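Local coordinates for protein cytochrome c2 (Rhodobacter sphaeroides, PDB 1CXC) that carries electrons through its covalently attached heme c, serving as donor to the oxidized bacteriochlorophyll in bacterial photophosphorylation, at residues W71-P83 with M100-W114. Numbering follows the deposited sequence.
Sequences WDEEHFVQYVQDP and MTFKLKKEADAHNIW. With HEC (heme c), chain B.
Trp114 packs against the first turn of helix 73-81, and aliphatic and aromatic contacts dominate here. Glu73 CB sits over a face of the Trp114 indole, 3.6 Å from the centroid of its five-membered ring. Trp114 CE3, on the six-membered ring, lies over a face of Phe76, 3.4 Å from Phe76 CG. The two ring planes are 46° apart, an oblique pair. With chi1 at 173°, the Phe76 ring extends past Trp114 until CZ touches the heme methyl CMB. The opposite face of Phe76 is covered by Val80 CG1. A serine in place of Trp114 would probably leave Phe76 with one face uncovered and open a gap beside Glu73. Further along, Val77 CB meets Ala110 CB at 3.7 Å, and the small Ala110 side chain is consistent with the close approach of the helices here.

Polar contacts join the segments as well. His111 ND1 donates to Glu73 OE2 at 2.6 Å, nearly straight at 170°. The carboxylate oxygen is met on its anti side, and Val77 CG1 lies over the imidazole face. A water also bridges Glu73 OE2 and His111 O. Leu104 N donates to Val80 O at 2.9 Å, tying the loop before helix 107-114 to Val80. Lys103 NZ and Asp82 OD2 form a long, weak salt bridge.

Heme contacts close the inner side. Met100 SD binds the iron at 2.4 Å, with His19 as the other axial ligand. Tyr79 OH is 3.5 Å from Met100 SD, and the sulfur also makes an oblique Met-aromatic contact with the Tyr79 ring. Trp71 NE1 donates to the propionate oxygen O2A. Helix 73-81 and the Met100 to Leu104 loop line the methionine side of the heme, while helix 107-114 packs on helix 73-81 and meets the heme edge through Ile113, as in the cytochrome c fold.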
ATOM      1  N   TRP A  71       4.143   3.014  -6.884  1.00 14.60           N
ATOM      2  CA  TRP A  71       4.417   3.338  -5.493  1.00 11.79           C
ATOM      3  C   TRP A  71       5.844   3.623  -5.080  1.00 11.51           C
ATOM      4  O   TRP A  71       6.769   2.868  -5.424  1.00 13.82           O
ATOM      5  CB  TRP A  71       3.845   2.222  -4.607  1.00  8.10           C
ATOM      6  CG  TRP A  71       2.324   2.171  -4.677  1.00  7.45           C
ATOM      7  CD1 TRP A  71       1.693   1.139  -5.319  1.00  8.31           C
ATOM      8  CD2 TRP A  71       1.460   3.127  -4.209  1.00 10.04           C
ATOM      9  NE1 TRP A  71       0.422   1.458  -5.252  1.00  8.83           N
ATOM     10  CE2 TRP A  71       0.234   2.609  -4.598  1.00  6.96           C
ATOM     11  CE3 TRP A  71       1.547   4.359  -3.562  1.00  9.21           C
ATOM     12  CZ2 TRP A  71      -0.933   3.280  -4.339  1.00  7.19           C
ATOM     13  CZ3 TRP A  71       0.372   5.047  -3.304  1.00  7.88           C
ATOM     14  CH2 TRP A  71      -0.852   4.503  -3.682  1.00  9.57           C
ATOM     15  N   ASP A  72       6.100   4.855  -4.622  1.00 11.24           N
ATOM     16  CA  ASP A  72       7.397   5.172  -4.074  1.00 10.87           C
ATOM     17  C   ASP A  72       7.149   5.674  -2.650  1.00 11.61           C
ATOM     18  O   ASP A  72       5.990   5.860  -2.267  1.00 10.23           O
ATOM     19  CB  ASP A  72       8.184   6.195  -4.884  1.00 12.97           C
ATOM     20  CG  ASP A  72       7.381   7.386  -5.342  1.00 17.02           C
ATOM     21  OD1 ASP A  72       6.398   7.700  -4.684  1.00 16.90           O
ATOM     22  OD2 ASP A  72       7.972   8.211  -6.040  1.00 21.86           O
ATOM     23  N   GLU A  73       8.177   6.081  -1.911  1.00 10.90           N
ATOM     24  CA  GLU A  73       7.960   6.506  -0.549  1.00 10.94           C
ATOM     25  C   GLU A  73       7.156   7.769  -0.419  1.00 13.16           C
ATOM     26  O   GLU A  73       6.217   7.848   0.367  1.00 15.55           O
ATOM     27  CB  GLU A  73       9.282   6.709   0.148  1.00 10.94           C
ATOM     28  CG  GLU A  73       9.103   7.030   1.631  1.00 11.89           C
ATOM     29  CD  GLU A  73      10.364   6.882   2.466  1.00 13.23           C
ATOM     30  OE1 GLU A  73      11.445   6.748   1.902  1.00 10.37           O
ATOM     31  OE2 GLU A  73      10.295   7.158   3.666  1.00 13.91           O
ATOM     32  N   GLU A  74       7.363   8.764  -1.262  1.00 15.97           N
ATOM     33  CA  GLU A  74       6.586   9.970  -1.049  1.00 15.74           C
ATOM     34  C   GLU A  74       5.114   9.800  -1.311  1.00 14.79           C
ATOM     35  O   GLU A  74       4.305  10.332  -0.548  1.00 15.19           O
ATOM     36  CB  GLU A  74       7.069  11.114  -1.939  1.00 18.79           C
ATOM     37  N   HIS A  75       4.734   9.021  -2.335  1.00 13.87           N
ATOM     38  CA  HIS A  75       3.317   8.840  -2.632  1.00 14.34           C
ATOM     39  C   HIS A  75       2.688   7.884  -1.629  1.00 13.96           C
ATOM     40  O   HIS A  75       1.572   8.099  -1.199  1.00 12.69           O
ATOM     41  CB  HIS A  75       3.099   8.302  -4.049  1.00 15.44           C
ATOM     42  CG  HIS A  75       3.415   9.354  -5.119  1.00 18.22           C
ATOM     43  ND1 HIS A  75       4.629   9.575  -5.577  1.00 19.45           N
ATOM     44  CD2 HIS A  75       2.607  10.358  -5.583  1.00 18.86           C
ATOM     45  CE1 HIS A  75       4.622  10.661  -6.309  1.00 20.31           C
ATOM     46  NE2 HIS A  75       3.395  11.118  -6.318  1.00 21.79           N
ATOM     47  N   PHE A  76       3.448   6.889  -1.182  1.00 14.22           N
ATOM     48  CA  PHE A  76       2.956   5.923  -0.218  1.00 12.51           C
ATOM     49  C   PHE A  76       2.688   6.626   1.098  1.00 12.88           C
ATOM     50  O   PHE A  76       1.615   6.455   1.657  1.00 11.55           O
ATOM     51  CB  PHE A  76       4.030   4.851  -0.013  1.00 12.72           C
ATOM     52  CG  PHE A  76       3.735   3.843   1.111  1.00 13.56           C
ATOM     53  CD1 PHE A  76       2.978   2.715   0.842  1.00 11.36           C
ATOM     54  CD2 PHE A  76       4.224   4.081   2.413  1.00 14.19           C
ATOM     55  CE1 PHE A  76       2.705   1.822   1.884  1.00 11.56           C
ATOM     56  CE2 PHE A  76       3.946   3.189   3.436  1.00 12.65           C
ATOM     57  CZ  PHE A  76       3.189   2.065   3.160  1.00 11.02           C
ATOM     58  N   VAL A  77       3.541   7.546   1.562  1.00 10.45           N
ATOM     59  CA  VAL A  77       3.221   8.110   2.860  1.00 13.80           C
ATOM     60  C   VAL A  77       2.111   9.123   2.823  1.00 13.92           C
ATOM     61  O   VAL A  77       1.303   9.166   3.744  1.00 13.45           O
ATOM     62  CB  VAL A  77       4.416   8.646   3.688  1.00 15.31           C
ATOM     63  CG1 VAL A  77       5.748   8.131   3.210  1.00 16.20           C
ATOM     64  CG2 VAL A  77       4.359  10.143   3.865  1.00 17.21           C
ATOM     65  N   GLN A  78       1.806   9.673   1.657  1.00 14.43           N
ATOM     66  CA  GLN A  78       0.693  10.590   1.597  1.00 14.31           C
ATOM     67  C   GLN A  78      -0.570   9.761   1.507  1.00 12.26           C
ATOM     68  O   GLN A  78      -1.598  10.055   2.092  1.00 14.01           O
ATOM     69  CB  GLN A  78       0.768  11.440   0.341  1.00 17.79           C
ATOM     70  CG  GLN A  78       1.847  12.512   0.386  1.00 23.14           C
ATOM     71  CD  GLN A  78       2.093  13.112  -0.996  1.00 28.07           C
ATOM     72  N   TYR A  79      -0.529   8.694   0.734  1.00 11.86           N
ATOM     73  CA  TYR A  79      -1.698   7.865   0.550  1.00 10.70           C
ATOM     74  C   TYR A  79      -2.196   7.194   1.811  1.00 13.06           C
ATOM     75  O   TYR A  79      -3.377   7.272   2.108  1.00 13.96           O
ATOM     76  CB  TYR A  79      -1.403   6.821  -0.507  1.00  9.55           C
ATOM     77  CG  TYR A  79      -2.484   5.763  -0.604  1.00  9.96           C
ATOM     78  CD1 TYR A  79      -3.689   6.069  -1.183  1.00  9.33           C
ATOM     79  CD2 TYR A  79      -2.238   4.495  -0.098  1.00  8.26           C
ATOM     80  CE1 TYR A  79      -4.670   5.110  -1.248  1.00 10.88           C
ATOM     81  CE2 TYR A  79      -3.212   3.531  -0.176  1.00  8.97           C
ATOM     82  CZ  TYR A  79      -4.423   3.845  -0.742  1.00 10.25           C
ATOM     83  OH  TYR A  79      -5.415   2.880  -0.814  1.00 12.98           O
ATOM     84  N   VAL A  80      -1.335   6.474   2.546  1.00 14.02           N
ATOM     85  CA  VAL A  80      -1.793   5.786   3.757  1.00 14.45           C
ATOM     86  C   VAL A  80      -2.357   6.740   4.795  1.00 14.81           C
ATOM     87  O   VAL A  80      -3.113   6.303   5.656  1.00 16.64           O
ATOM     88  CB  VAL A  80      -0.684   4.923   4.403  1.00 12.23           C
ATOM     89  CG1 VAL A  80      -0.193   3.883   3.413  1.00 11.07           C
ATOM     90  CG2 VAL A  80       0.466   5.772   4.938  1.00  9.76           C
ATOM     91  N   GLN A  81      -1.943   8.016   4.823  1.00 13.67           N
ATOM     92  CA  GLN A  81      -2.484   8.943   5.794  1.00 16.78           C
ATOM     93  C   GLN A  81      -3.914   9.360   5.496  1.00 17.05           C
ATOM     94  O   GLN A  81      -4.653   9.761   6.379  1.00 19.17           O
ATOM     95  CB  GLN A  81      -1.589  10.152   5.897  1.00 18.74           C
ATOM     96  CG  GLN A  81      -0.273   9.784   6.562  1.00 25.27           C
ATOM     97  CD  GLN A  81       0.620  10.996   6.773  1.00 28.51           C
ATOM     98  OE1 GLN A  81       0.358  11.818   7.646  1.00 32.20           O
ATOM     99  NE2 GLN A  81       1.663  11.180   5.952  1.00 32.31           N
ATOM    100  N   ASP A  82      -4.314   9.380   4.237  1.00 17.87           N
ATOM    101  CA  ASP A  82      -5.693   9.697   3.880  1.00 17.24           C
ATOM    102  C   ASP A  82      -5.908   9.252   2.447  1.00 16.17           C
ATOM    103  O   ASP A  82      -5.617   9.987   1.502  1.00 17.06           O
ATOM    104  CB  ASP A  82      -5.998  11.187   3.991  1.00 20.68           C
ATOM    105  CG  ASP A  82      -7.496  11.503   3.957  1.00 23.47           C
ATOM    106  OD1 ASP A  82      -8.231  10.874   3.178  1.00 24.33           O
ATOM    107  OD2 ASP A  82      -7.884  12.516   4.543  1.00 25.56           O
ATOM    108  N   PRO A  83      -6.391   8.036   2.247  1.00 14.37           N
ATOM    109  CA  PRO A  83      -6.440   7.465   0.922  1.00 14.94           C
ATOM    110  C   PRO A  83      -7.397   8.149  -0.035  1.00 16.27           C
ATOM    111  O   PRO A  83      -7.015   8.406  -1.169  1.00 15.90           O
ATOM    112  CB  PRO A  83      -6.832   6.020   1.149  1.00 14.57           C
ATOM    113  CG  PRO A  83      -6.532   5.703   2.600  1.00 14.07           C
ATOM    114  CD  PRO A  83      -6.438   7.026   3.314  1.00 12.37           C
ATOM    115  N   MET A 100     -10.136   1.879   0.530  1.00 15.72           N
ATOM    116  CA  MET A 100      -9.418   1.654   1.778  1.00 13.96           C
ATOM    117  C   MET A 100      -9.928   2.613   2.807  1.00 15.92           C
ATOM    118  O   MET A 100      -9.614   3.794   2.752  1.00 15.84           O
ATOM    119  CB  MET A 100      -7.919   1.870   1.569  1.00 13.64           C
ATOM    120  CG  MET A 100      -7.014   1.732   2.793  1.00  8.91           C
ATOM    121  SD  MET A 100      -5.258   1.482   2.373  1.00 11.25           S
ATOM    122  CE  MET A 100      -4.530   2.364   3.698  1.00  7.43           C
ATOM    123  N   THR A 101     -10.571   2.101   3.847  1.00 17.35           N
ATOM    124  CA  THR A 101     -11.125   3.004   4.836  1.00 20.56           C
ATOM    125  C   THR A 101     -10.295   3.156   6.101  1.00 21.81           C
ATOM    126  O   THR A 101     -10.577   4.071   6.872  1.00 26.48           O
ATOM    127  CB  THR A 101     -12.545   2.578   5.199  1.00 18.49           C
ATOM    128  OG1 THR A 101     -12.430   1.262   5.680  1.00 19.18           O
ATOM    129  CG2 THR A 101     -13.465   2.592   3.993  1.00 19.82           C
ATOM    130  N   PHE A 102      -9.027   2.796   6.023  1.00 21.14           N
ATOM    131  CA  PHE A 102      -8.157   2.948   7.177  1.00 21.36           C
ATOM    132  C   PHE A 102      -7.202   4.105   6.960  1.00 20.98           C
ATOM    133  O   PHE A 102      -6.896   4.394   5.819  1.00 20.34           O
ATOM    134  CB  PHE A 102      -7.324   1.681   7.388  1.00 20.58           C
ATOM    135  CG  PHE A 102      -6.242   1.792   8.467  1.00 19.97           C
ATOM    136  CD1 PHE A 102      -6.550   1.502   9.785  1.00 21.96           C
ATOM    137  CD2 PHE A 102      -4.948   2.156   8.141  1.00 19.78           C
ATOM    138  CE1 PHE A 102      -5.573   1.561  10.768  1.00 20.13           C
ATOM    139  CE2 PHE A 102      -3.981   2.224   9.123  1.00 18.83           C
ATOM    140  CZ  PHE A 102      -4.287   1.917  10.434  1.00 22.46           C
ATOM    141  N   LYS A 103      -7.048   4.989   7.947  1.00 19.87           N
ATOM    142  CA  LYS A 103      -6.099   6.078   7.836  1.00 20.02           C
ATOM    143  C   LYS A 103      -5.017   5.908   8.904  1.00 20.91           C
ATOM    144  O   LYS A 103      -5.325   5.903  10.105  1.00 20.05           O
ATOM    145  CB  LYS A 103      -6.757   7.426   8.096  1.00 20.94           C
ATOM    146  CG  LYS A 103      -7.757   7.837   7.037  1.00 23.41           C
ATOM    147  CD  LYS A 103      -8.328   9.189   7.417  1.00 27.14           C
ATOM    148  CE  LYS A 103      -9.358   9.632   6.399  1.00 32.32           C
ATOM    149  NZ  LYS A 103      -9.883  10.937   6.759  1.00 34.38           N
ATOM    150  N   LEU A 104      -3.739   5.951   8.504  1.00 18.19           N
ATOM    151  CA  LEU A 104      -2.633   5.839   9.439  1.00 19.46           C
ATOM    152  C   LEU A 104      -2.406   7.223   9.998  1.00 20.65           C
ATOM    153  O   LEU A 104      -2.011   8.110   9.254  1.00 21.52           O
ATOM    154  CB  LEU A 104      -1.389   5.378   8.694  1.00 20.09           C
ATOM    155  CG  LEU A 104      -0.196   4.929   9.518  1.00 19.32           C
ATOM    156  CD1 LEU A 104      -0.597   3.749  10.380  1.00 18.75           C
ATOM    157  CD2 LEU A 104       0.970   4.552   8.620  1.00 18.63           C
ATOM    158  N   LYS A 105      -2.524   7.443  11.316  1.00 23.91           N
ATOM    159  CA  LYS A 105      -2.387   8.809  11.827  1.00 26.02           C
ATOM    160  C   LYS A 105      -0.975   9.298  11.987  1.00 25.49           C
ATOM    161  O   LYS A 105      -0.750  10.485  11.847  1.00 26.50           O
ATOM    162  CB  LYS A 105      -3.068   9.038  13.179  1.00 30.39           C
ATOM    163  CG  LYS A 105      -4.052   7.960  13.613  1.00 37.59           C
ATOM    164  CD  LYS A 105      -5.355   8.067  12.833  1.00 39.53           C
ATOM    165  N   LYS A 106       0.011   8.420  12.098  1.00 24.34           N
ATOM    166  CA  LYS A 106       1.359   8.897  12.298  1.00 25.32           C
ATOM    167  C   LYS A 106       2.246   8.806  11.059  1.00 24.45           C
ATOM    168  O   LYS A 106       2.524   7.725  10.557  1.00 21.02           O
ATOM    169  CB  LYS A 106       2.006   8.115  13.432  1.00 27.46           C
ATOM    170  CG  LYS A 106       1.994   8.860  14.757  1.00 31.85           C
ATOM    171  CD  LYS A 106       2.127   7.896  15.933  1.00 35.62           C
ATOM    172  N   GLU A 107       2.866   9.935  10.692  1.00 24.83           N
ATOM    173  CA  GLU A 107       3.777   9.995   9.558  1.00 25.63           C
ATOM    174  C   GLU A 107       4.952   9.079   9.795  1.00 22.00           C
ATOM    175  O   GLU A 107       5.536   8.566   8.853  1.00 21.90           O
ATOM    176  CB  GLU A 107       4.327  11.404   9.407  1.00 31.71           C
ATOM    177  CG  GLU A 107       5.206  11.593   8.179  1.00 43.22           C
ATOM    178  CD  GLU A 107       5.143  13.019   7.616  1.00 51.05           C
ATOM    179  OE1 GLU A 107       4.162  13.337   6.929  1.00 52.76           O
ATOM    180  OE2 GLU A 107       5.925  13.862   8.065  1.00 52.50           O
ATOM    181  N   ALA A 108       5.527   9.144  11.000  1.00 19.18           N
ATOM    182  CA  ALA A 108       6.663   8.297  11.322  1.00 17.28           C
ATOM    183  C   ALA A 108       6.349   6.843  11.057  1.00 15.41           C
ATOM    184  O   ALA A 108       7.189   6.086  10.594  1.00 13.11           O
ATOM    185  CB  ALA A 108       7.003   8.446  12.796  1.00 17.43           C
ATOM    186  N   ASP A 109       5.165   6.376  11.437  1.00 13.22           N
ATOM    187  CA  ASP A 109       4.827   4.992  11.172  1.00 13.92           C
ATOM    188  C   ASP A 109       4.780   4.739   9.667  1.00 12.55           C
ATOM    189  O   ASP A 109       5.171   3.678   9.198  1.00 12.05           O
ATOM    190  CB  ASP A 109       3.462   4.664  11.753  1.00 15.30           C
ATOM    191  CG  ASP A 109       3.484   4.388  13.248  1.00 19.56           C
ATOM    192  OD1 ASP A 109       4.461   4.775  13.874  1.00 21.43           O
ATOM    193  OD2 ASP A 109       2.399   4.204  13.797  1.00 20.23           O
ATOM    194  N   ALA A 110       4.313   5.719   8.870  1.00 13.18           N
ATOM    195  CA  ALA A 110       4.257   5.550   7.421  1.00 11.93           C
ATOM    196  C   ALA A 110       5.642   5.368   6.834  1.00 11.92           C
ATOM    197  O   ALA A 110       5.847   4.466   6.020  1.00 12.60           O
ATOM    198  CB  ALA A 110       3.671   6.789   6.780  1.00 12.20           C
ATOM    199  N   HIS A 111       6.619   6.158   7.279  1.00  9.60           N
ATOM    200  CA  HIS A 111       7.969   5.997   6.798  1.00  9.67           C
ATOM    201  C   HIS A 111       8.571   4.682   7.286  1.00 11.40           C
ATOM    202  O   HIS A 111       9.359   4.071   6.589  1.00 10.44           O
ATOM    203  CB  HIS A 111       8.832   7.151   7.283  1.00  9.96           C
ATOM    204  CG  HIS A 111       8.561   8.448   6.554  1.00 11.44           C
ATOM    205  ND1 HIS A 111       8.911   8.632   5.294  1.00 13.41           N
ATOM    206  CD2 HIS A 111       7.968   9.561   7.058  1.00 14.10           C
ATOM    207  CE1 HIS A 111       8.522   9.836   4.994  1.00 14.41           C
ATOM    208  NE2 HIS A 111       7.977  10.399   6.050  1.00 15.59           N
ATOM    209  N   ASN A 112       8.319   4.272   8.542  1.00 10.61           N
ATOM    210  CA  ASN A 112       8.867   3.014   9.054  1.00 10.86           C
ATOM    211  C   ASN A 112       8.331   1.818   8.295  1.00  8.73           C
ATOM    212  O   ASN A 112       9.048   0.859   8.005  1.00 10.35           O
ATOM    213  CB  ASN A 112       8.553   2.843  10.534  1.00 10.57           C
ATOM    214  CG  ASN A 112       9.260   3.868  11.412  1.00 15.99           C
ATOM    215  OD1 ASN A 112       8.820   4.158  12.541  1.00 18.97           O
ATOM    216  ND2 ASN A 112      10.343   4.488  10.922  1.00 11.63           N
ATOM    217  N   ILE A 113       7.044   1.826   8.016  1.00  8.49           N
ATOM    218  CA  ILE A 113       6.431   0.756   7.268  1.00 10.18           C
ATOM    219  C   ILE A 113       6.988   0.721   5.846  1.00 10.38           C
ATOM    220  O   ILE A 113       7.325  -0.348   5.342  1.00  8.89           O
ATOM    221  CB  ILE A 113       4.905   0.941   7.261  1.00 11.03           C
ATOM    222  CG1 ILE A 113       4.297   0.621   8.627  1.00 10.44           C
ATOM    223  CG2 ILE A 113       4.291   0.061   6.178  1.00 13.28           C
ATOM    224  CD1 ILE A 113       2.798   0.932   8.702  1.00  7.87           C
ATOM    225  N   TRP A 114       7.313   1.875   5.246  1.00 11.60           N
ATOM    226  CA  TRP A 114       7.888   1.836   3.908  1.00 11.20           C
ATOM    227  C   TRP A 114       9.280   1.213   3.972  1.00 10.19           C
ATOM    228  O   TRP A 114       9.668   0.420   3.114  1.00  8.97           O
ATOM    229  CB  TRP A 114       7.982   3.247   3.312  1.00  8.87           C
ATOM    230  CG  TRP A 114       8.537   3.208   1.869  1.00  8.96           C
ATOM    231  CD1 TRP A 114       9.821   3.600   1.594  1.00 10.96           C
ATOM    232  CD2 TRP A 114       7.887   2.738   0.761  1.00 10.01           C
ATOM    233  NE1 TRP A 114       9.991   3.401   0.290  1.00 10.88           N
ATOM    234  CE2 TRP A 114       8.863   2.867  -0.234  1.00 12.14           C
ATOM    235  CE3 TRP A 114       6.643   2.214   0.466  1.00 12.77           C
ATOM    236  CZ2 TRP A 114       8.603   2.460  -1.541  1.00 11.81           C
ATOM    237  CZ3 TRP A 114       6.382   1.820  -0.841  1.00 13.76           C
ATOM    238  CH2 TRP A 114       7.348   1.942  -1.837  1.00 14.36           C
TER
HETATM  239 FE   HEC B 125      -4.590  -0.779   2.350  1.00 12.12          FE
HETATM  240  CHA HEC B 125      -4.910  -0.621  -1.014  1.00 10.23           C
HETATM  241  CHB HEC B 125      -1.289   0.022   2.097  1.00  9.29           C
HETATM  242  CHC HEC B 125      -4.327  -0.763   5.767  1.00 11.47           C
HETATM  243  CHD HEC B 125      -7.815  -1.889   2.628  1.00 10.59           C
HETATM  244  NA  HEC B 125      -3.360  -0.346   0.866  1.00  7.33           N
HETATM  245  C1A HEC B 125      -3.668  -0.314  -0.485  1.00  9.03           C
HETATM  246  C2A HEC B 125      -2.510   0.076  -1.271  1.00  9.51           C
HETATM  247  C3A HEC B 125      -1.495   0.286  -0.400  1.00  7.83           C
HETATM  248  C4A HEC B 125      -2.025  -0.012   0.920  1.00  8.84           C
HETATM  249  CMA HEC B 125      -0.120   0.835  -0.753  1.00  8.08           C
HETATM  250  CAA HEC B 125      -2.407   0.148  -2.788  1.00 11.47           C
HETATM  251  CBA HEC B 125      -1.746  -1.110  -3.331  1.00 12.62           C
HETATM  252  CGA HEC B 125      -1.897  -1.346  -4.826  1.00  9.44           C
HETATM  253  O1A HEC B 125      -2.100  -2.479  -5.209  1.00 10.67           O
HETATM  254  O2A HEC B 125      -2.004  -0.372  -5.564  1.00 14.06           O
HETATM  255  NB  HEC B 125      -3.142  -0.427   3.640  1.00 11.38           N
HETATM  256  C1B HEC B 125      -1.804  -0.187   3.360  1.00 10.87           C
HETATM  257  C2B HEC B 125      -1.022  -0.095   4.581  1.00 12.48           C
HETATM  258  C3B HEC B 125      -1.880  -0.235   5.640  1.00 12.97           C
HETATM  259  C4B HEC B 125      -3.191  -0.456   5.039  1.00 11.64           C
HETATM  260  CMB HEC B 125       0.493   0.130   4.652  1.00 11.48           C
HETATM  261  CAB HEC B 125      -1.557  -0.109   7.021  1.00  8.25           C
HETATM  262  CBB HEC B 125      -1.074   1.151   7.606  1.00 10.12           C
HETATM  263  NC  HEC B 125      -5.820  -1.188   3.858  1.00 10.26           N
HETATM  264  C1C HEC B 125      -5.543  -1.113   5.219  1.00 11.50           C
HETATM  265  C2C HEC B 125      -6.666  -1.588   6.003  1.00 10.86           C
HETATM  266  C3C HEC B 125      -7.645  -1.904   5.125  1.00 12.39           C
HETATM  267  C4C HEC B 125      -7.110  -1.668   3.798  1.00 11.21           C
HETATM  268  CMC HEC B 125      -6.651  -1.887   7.495  1.00 10.87           C
HETATM  269  CAC HEC B 125      -8.907  -2.407   5.424  1.00 11.81           C
HETATM  270  CBC HEC B 125      -9.839  -1.724   6.310  1.00 14.61           C
HETATM  271  ND  HEC B 125      -6.028  -1.184   1.091  1.00 11.95           N
HETATM  272  C1D HEC B 125      -7.314  -1.649   1.359  1.00 11.61           C
HETATM  273  C2D HEC B 125      -8.097  -1.754   0.146  1.00 11.94           C
HETATM  274  C3D HEC B 125      -7.310  -1.333  -0.869  1.00 11.04           C
HETATM  275  C4D HEC B 125      -6.022  -1.011  -0.284  1.00 11.24           C
HETATM  276  CMD HEC B 125      -9.551  -2.209   0.032  1.00  9.92           C
HETATM  277  CAD HEC B 125      -7.780  -0.969  -2.269  1.00 12.69           C
HETATM  278  CBD HEC B 125      -7.913   0.545  -2.430  1.00 15.01           C
HETATM  279  CGD HEC B 125      -8.854   0.991  -3.558  1.00 17.08           C
HETATM  280  O1D HEC B 125      -9.207   2.160  -3.591  1.00 17.28           O
HETATM  281  O2D HEC B 125      -8.941   0.294  -4.556  1.00 16.67           O
HETATM  282  O   HOH W   1      11.559   5.207   5.148  1.00 11.32           O